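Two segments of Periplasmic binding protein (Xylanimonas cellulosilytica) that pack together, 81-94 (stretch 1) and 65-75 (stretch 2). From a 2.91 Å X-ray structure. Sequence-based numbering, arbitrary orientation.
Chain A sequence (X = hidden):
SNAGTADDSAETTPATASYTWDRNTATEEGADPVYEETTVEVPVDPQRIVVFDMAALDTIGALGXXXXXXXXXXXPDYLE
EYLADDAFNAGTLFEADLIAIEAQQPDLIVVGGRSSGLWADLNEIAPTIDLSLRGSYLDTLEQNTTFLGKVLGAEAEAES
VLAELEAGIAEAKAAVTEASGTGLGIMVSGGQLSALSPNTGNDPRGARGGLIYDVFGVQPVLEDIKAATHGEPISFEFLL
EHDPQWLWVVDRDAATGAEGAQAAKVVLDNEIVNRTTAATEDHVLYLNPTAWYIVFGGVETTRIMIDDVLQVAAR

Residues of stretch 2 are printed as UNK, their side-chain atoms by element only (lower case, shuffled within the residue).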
# COMPACT_ATOMS: atom_id res chain seq x y z
N GLU A 81 -5.94 -10.71 -12.87
CA GLU A 81 -7.18 -10.83 -13.65
C GLU A 81 -7.62 -9.54 -14.34
O GLU A 81 -8.37 -9.59 -15.30
CB GLU A 81 -8.33 -11.35 -12.78
CG GLU A 81 -9.00 -10.29 -11.94
CD GLU A 81 -10.00 -10.87 -10.95
OE1 GLU A 81 -11.22 -10.67 -11.16
OE2 GLU A 81 -9.54 -11.51 -9.97
N TYR A 82 -7.17 -8.40 -13.83
CA TYR A 82 -7.60 -7.13 -14.39
C TYR A 82 -6.75 -6.68 -15.60
O TYR A 82 -6.96 -5.60 -16.16
CB TYR A 82 -7.62 -6.07 -13.30
CG TYR A 82 -8.52 -6.40 -12.13
CD1 TYR A 82 -9.86 -6.66 -12.33
CD2 TYR A 82 -8.04 -6.42 -10.84
CE1 TYR A 82 -10.69 -6.96 -11.27
CE2 TYR A 82 -8.87 -6.71 -9.76
CZ TYR A 82 -10.20 -6.98 -9.99
OH TYR A 82 -11.05 -7.28 -8.96
N LEU A 83 -5.79 -7.50 -16.02
CA LEU A 83 -5.03 -7.16 -17.22
C LEU A 83 -5.79 -7.54 -18.49
O LEU A 83 -6.54 -8.51 -18.54
CB LEU A 83 -3.65 -7.83 -17.22
CG LEU A 83 -2.72 -7.55 -16.05
CD1 LEU A 83 -1.54 -8.46 -16.12
CD2 LEU A 83 -2.28 -6.12 -16.11
N ALA A 84 -5.60 -6.72 -19.52
CA ALA A 84 -6.05 -7.03 -20.85
C ALA A 84 -5.42 -8.35 -21.29
O ALA A 84 -4.28 -8.63 -20.93
CB ALA A 84 -5.63 -5.92 -21.78
N ASP A 85 -6.14 -9.15 -22.07
CA ASP A 85 -5.61 -10.45 -22.50
C ASP A 85 -4.30 -10.31 -23.27
O ASP A 85 -3.53 -11.26 -23.36
CB ASP A 85 -6.62 -11.22 -23.34
CG ASP A 85 -7.93 -11.41 -22.63
OD1 ASP A 85 -8.37 -10.45 -21.95
OD2 ASP A 85 -8.53 -12.50 -22.74
N ASP A 86 -4.06 -9.13 -23.82
CA ASP A 86 -2.87 -8.89 -24.62
C ASP A 86 -2.06 -7.76 -24.00
O ASP A 86 -1.29 -7.09 -24.69
CB ASP A 86 -3.27 -8.52 -26.05
CG ASP A 86 -4.21 -7.32 -26.09
OD1 ASP A 86 -4.21 -6.59 -27.11
OD2 ASP A 86 -4.95 -7.11 -25.10
N ALA A 87 -2.24 -7.56 -22.69
CA ALA A 87 -1.55 -6.48 -22.00
C ALA A 87 -0.06 -6.56 -22.26
O ALA A 87 0.49 -7.66 -22.37
CB ALA A 87 -1.83 -6.52 -20.51
N PHE A 88 0.56 -5.40 -22.41
CA PHE A 88 1.97 -5.32 -22.77
C PHE A 88 2.79 -4.89 -21.55
O PHE A 88 2.26 -4.24 -20.63
CB PHE A 88 2.17 -4.35 -23.95
CG PHE A 88 2.00 -2.90 -23.60
CD1 PHE A 88 3.10 -2.13 -23.22
CD2 PHE A 88 0.75 -2.30 -23.64
CE1 PHE A 88 2.95 -0.79 -22.88
CE2 PHE A 88 0.59 -0.96 -23.30
CZ PHE A 88 1.70 -0.21 -22.93
N ASN A 89 4.07 -5.25 -21.54
CA ASN A 89 4.93 -4.92 -20.40
C ASN A 89 5.47 -3.48 -20.51
O ASN A 89 6.19 -3.15 -21.44
CB ASN A 89 6.05 -5.96 -20.25
CG ASN A 89 6.93 -5.69 -19.06
OD1 ASN A 89 6.77 -6.29 -17.98
ND2 ASN A 89 7.91 -4.79 -19.24
N ALA A 90 5.11 -2.64 -19.54
CA ALA A 90 5.43 -1.21 -19.60
C ALA A 90 6.75 -0.85 -18.94
O ALA A 90 7.21 0.28 -19.05
CB ALA A 90 4.33 -0.39 -18.96
N GLY A 91 7.35 -1.81 -18.23
CA GLY A 91 8.55 -1.52 -17.47
C GLY A 91 8.62 -2.31 -16.18
O GLY A 91 8.36 -3.52 -16.18
N THR A 92 8.99 -1.64 -15.09
CA THR A 92 8.93 -2.22 -13.74
C THR A 92 8.28 -1.19 -12.82
O THR A 92 7.84 -0.15 -13.28
CB THR A 92 10.31 -2.51 -13.19
OG1 THR A 92 10.97 -1.26 -12.96
CG2 THR A 92 11.12 -3.36 -14.17
N LEU A 93 8.25 -1.48 -11.52
CA LEU A 93 7.60 -0.57 -10.57
C LEU A 93 8.32 0.77 -10.47
O LEU A 93 7.78 1.73 -9.93
CB LEU A 93 7.55 -1.20 -9.18
CG LEU A 93 6.71 -2.47 -9.04
CD1 LEU A 93 6.82 -3.04 -7.63
CD2 LEU A 93 5.27 -2.15 -9.39
N PHE A 94 9.55 0.82 -11.00
CA PHE A 94 10.44 1.96 -10.82
C PHE A 94 10.82 2.64 -12.13
O PHE A 94 11.36 3.75 -12.13
CB PHE A 94 11.76 1.49 -10.21
CG PHE A 94 11.65 1.00 -8.81
CD1 PHE A 94 11.50 1.88 -7.76
CD2 PHE A 94 11.78 -0.34 -8.54
CE1 PHE A 94 11.43 1.41 -6.45
CE2 PHE A 94 11.72 -0.81 -7.23
CZ PHE A 94 11.55 0.06 -6.19
N UNK A 65 -12.66 -1.67 -14.81
CA UNK A 65 -11.74 -1.30 -15.86
C UNK A 65 -10.86 -2.46 -16.29
O UNK A 65 -11.00 -3.60 -15.82
N UNK A 66 -9.95 -2.16 -17.20
CA UNK A 66 -9.03 -3.15 -17.72
C UNK A 66 -7.73 -2.43 -17.95
O UNK A 66 -7.71 -1.28 -18.39
c UNK A 66 -9.54 -3.71 -19.03
o UNK A 66 -9.66 -4.54 -21.68
o UNK A 66 -9.47 -6.65 -21.08
c UNK A 66 -9.35 -5.42 -20.85
c UNK A 66 -8.84 -4.97 -19.50
N UNK A 67 -6.63 -3.10 -17.65
CA UNK A 67 -5.33 -2.48 -17.80
C UNK A 67 -4.69 -2.96 -19.10
O UNK A 67 -4.69 -4.15 -19.39
c UNK A 67 -3.19 -1.98 -16.67
c UNK A 67 -5.90 -1.39 -15.09
c UNK A 67 -4.44 -2.82 -16.63
c UNK A 67 -5.23 -2.70 -15.31
N UNK A 68 -4.18 -2.02 -19.88
CA UNK A 68 -3.67 -2.33 -21.20
C UNK A 68 -2.18 -2.59 -21.13
O UNK A 68 -1.62 -3.35 -21.92
c UNK A 68 -3.95 -1.19 -22.14
N UNK A 69 -1.52 -1.94 -20.18
CA UNK A 69 -0.09 -2.06 -20.02
C UNK A 69 0.29 -1.86 -18.56
O UNK A 69 -0.33 -1.05 -17.86
N UNK A 70 1.32 -2.57 -18.13
CA UNK A 70 1.70 -2.63 -16.72
C UNK A 70 3.05 -3.30 -16.60
O UNK A 70 3.46 -4.07 -17.48
c UNK A 70 0.65 -3.42 -15.94
N UNK A 71 3.75 -3.02 -15.49
CA UNK A 71 4.96 -3.79 -15.19
C UNK A 71 4.56 -5.23 -14.85
O UNK A 71 4.37 -5.54 -13.67
c UNK A 71 4.33 -2.38 -13.36
c UNK A 71 5.51 -3.10 -13.95
c UNK A 71 3.51 -1.95 -14.51
N UNK A 72 4.42 -6.08 -15.87
CA UNK A 72 3.78 -7.39 -15.70
C UNK A 72 4.43 -8.26 -14.64
O UNK A 72 3.74 -8.93 -13.87
c UNK A 72 3.69 -8.14 -17.02
c UNK A 72 3.19 -7.90 -19.41
c UNK A 72 2.94 -7.33 -18.07
c UNK A 72 1.46 -7.31 -17.77
N UNK A 73 5.77 -8.24 -14.59
CA UNK A 73 6.50 -9.11 -13.67
C UNK A 73 6.25 -8.75 -12.21
O UNK A 73 6.70 -9.47 -11.33
c UNK A 73 8.02 -9.05 -13.94
o UNK A 73 9.38 -9.06 -15.88
c UNK A 73 8.40 -9.59 -15.30
o UNK A 73 7.75 -10.55 -15.78
N UNK A 74 5.53 -7.65 -11.98
CA UNK A 74 5.27 -7.15 -10.62
C UNK A 74 3.80 -7.23 -10.21
O UNK A 74 3.47 -7.01 -9.05
c UNK A 74 5.72 -5.69 -10.47
o UNK A 74 7.01 -5.48 -11.01
N UNK A 75 2.91 -7.50 -11.16
CA UNK A 75 1.49 -7.53 -10.85
C UNK A 75 1.23 -8.73 -9.96
O UNK A 75 1.54 -9.86 -10.35
c UNK A 75 0.77 -6.40 -12.98
c UNK A 75 0.62 -7.63 -12.12
c UNK A 75 -0.84 -7.84 -11.75
O HOH W 1 8.00 -6.00 -14.44
O HOH W 2 9.44 -3.55 -10.13

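Position 65 has no side-chain atoms and no atom of stretch 1 within 4.5 Å; it is Gly 65, the lead-in to the contact. Position 66 carries three carbons in an unbranched chain, the third bearing two oxygens, which is a carboxylate: Glu 66. Its chain is extended, so OE2 lies 3.4 Å from Ala 84 CA, while CG packs 4.1 Å from Leu 83 C. The same OE2 is 4.1 Å from Asp 85 OD1, a pairing of like charges that is tolerable at an exposed edge.

Position 67 has four carbons forked at the first, with one arm two carbons long, and is therefore Ile 67. Its CB lies 4.0 Å from Leu 83 CD2, on the same face of the sheet, and a beta-branched residue suits a buried strand. Its N and O both bond to the neighbouring strand, bracketing Leu 83: Ile 67 N donates to Tyr 82 O at 2.9 Å, and Ile 67 O accepts from Ala 84 N at 2.7 Å.

At position 68 a single carbon points away from stretch 1, which identifies Ala 68. The chain turns a corner here, and the small side chain fits its buried site; the carbonyl does the bonding, with Ala 68 O accepting from Phe 88 N at 3.0 Å. Position 69 again has no side-chain atoms, so it is Gly 69. Its CA sits over one face of the Phe 88 ring, 3.8 Å from the centroid, in a CH-pi contact. An ideal CB would fall 2.4 Å from Phe 88 CE2, a clash, so glycine lets the ring lie against the backbone.

Position 70 has one carbon, directed to the same face as Asn 89, its bridge partner: Ala 70. Its CB lies 4.0 Å from Leu 83 CD2, a small apolar group against a larger one. Three carbons closing a ring onto the backbone N make position 71 Pro 71. Its CB lies 3.5 Å from Thr 92 CA, and CG meets Leu 93 CD2 at 4.1 Å. The ring nitrogen has no hydrogen to donate, so the strand ladder gains no donor here.

Position 72 has four carbons forked at the second, hence Leu 72. CD2 reaches Leu 83 CD1 at 3.6 Å and CD1 reaches Asn 89 CB at 3.6 Å, while Leu 72 N makes a weak hydrogen bond to Asn 89 OD1 at 3.2 Å. Position 73, two carbons with the second carrying two oxygens, is Asp 73; OD2 comes 4.3 Å from Asn 89 OD1 without a hydrogen bond, water 1 links Asp 73 N (weakly) to Gly 91 O, and a charged group suits this exposed site. At position 74 one carbon carries one oxygen, 3.6 Å from Leu 93 CG: Ser 74, whose hydroxyl suits a water-mediated link, OG hydrogen-bonding water 2, which accepts from Leu 93 N. At position 75 one carbon bears two more: Val 75, buried, apolar and pointing toward stretch 1, with CG2 4.4 Å from Leu 83 CD2 at the margin of the cluster.

The contact works as a parallel pairing interrupted by corners in both chains. Beyond them, Ala 70 N donates to Phe 88 O (3.2 Å) and Ala 70 O accepts from Ala 90 N (3.0 Å), while Leu 83 gathers the apolar side chains of Ile 67, Ala 70, Leu 72 and Val 75.

Stretch 2 65-75: GEIAGAPLDSV
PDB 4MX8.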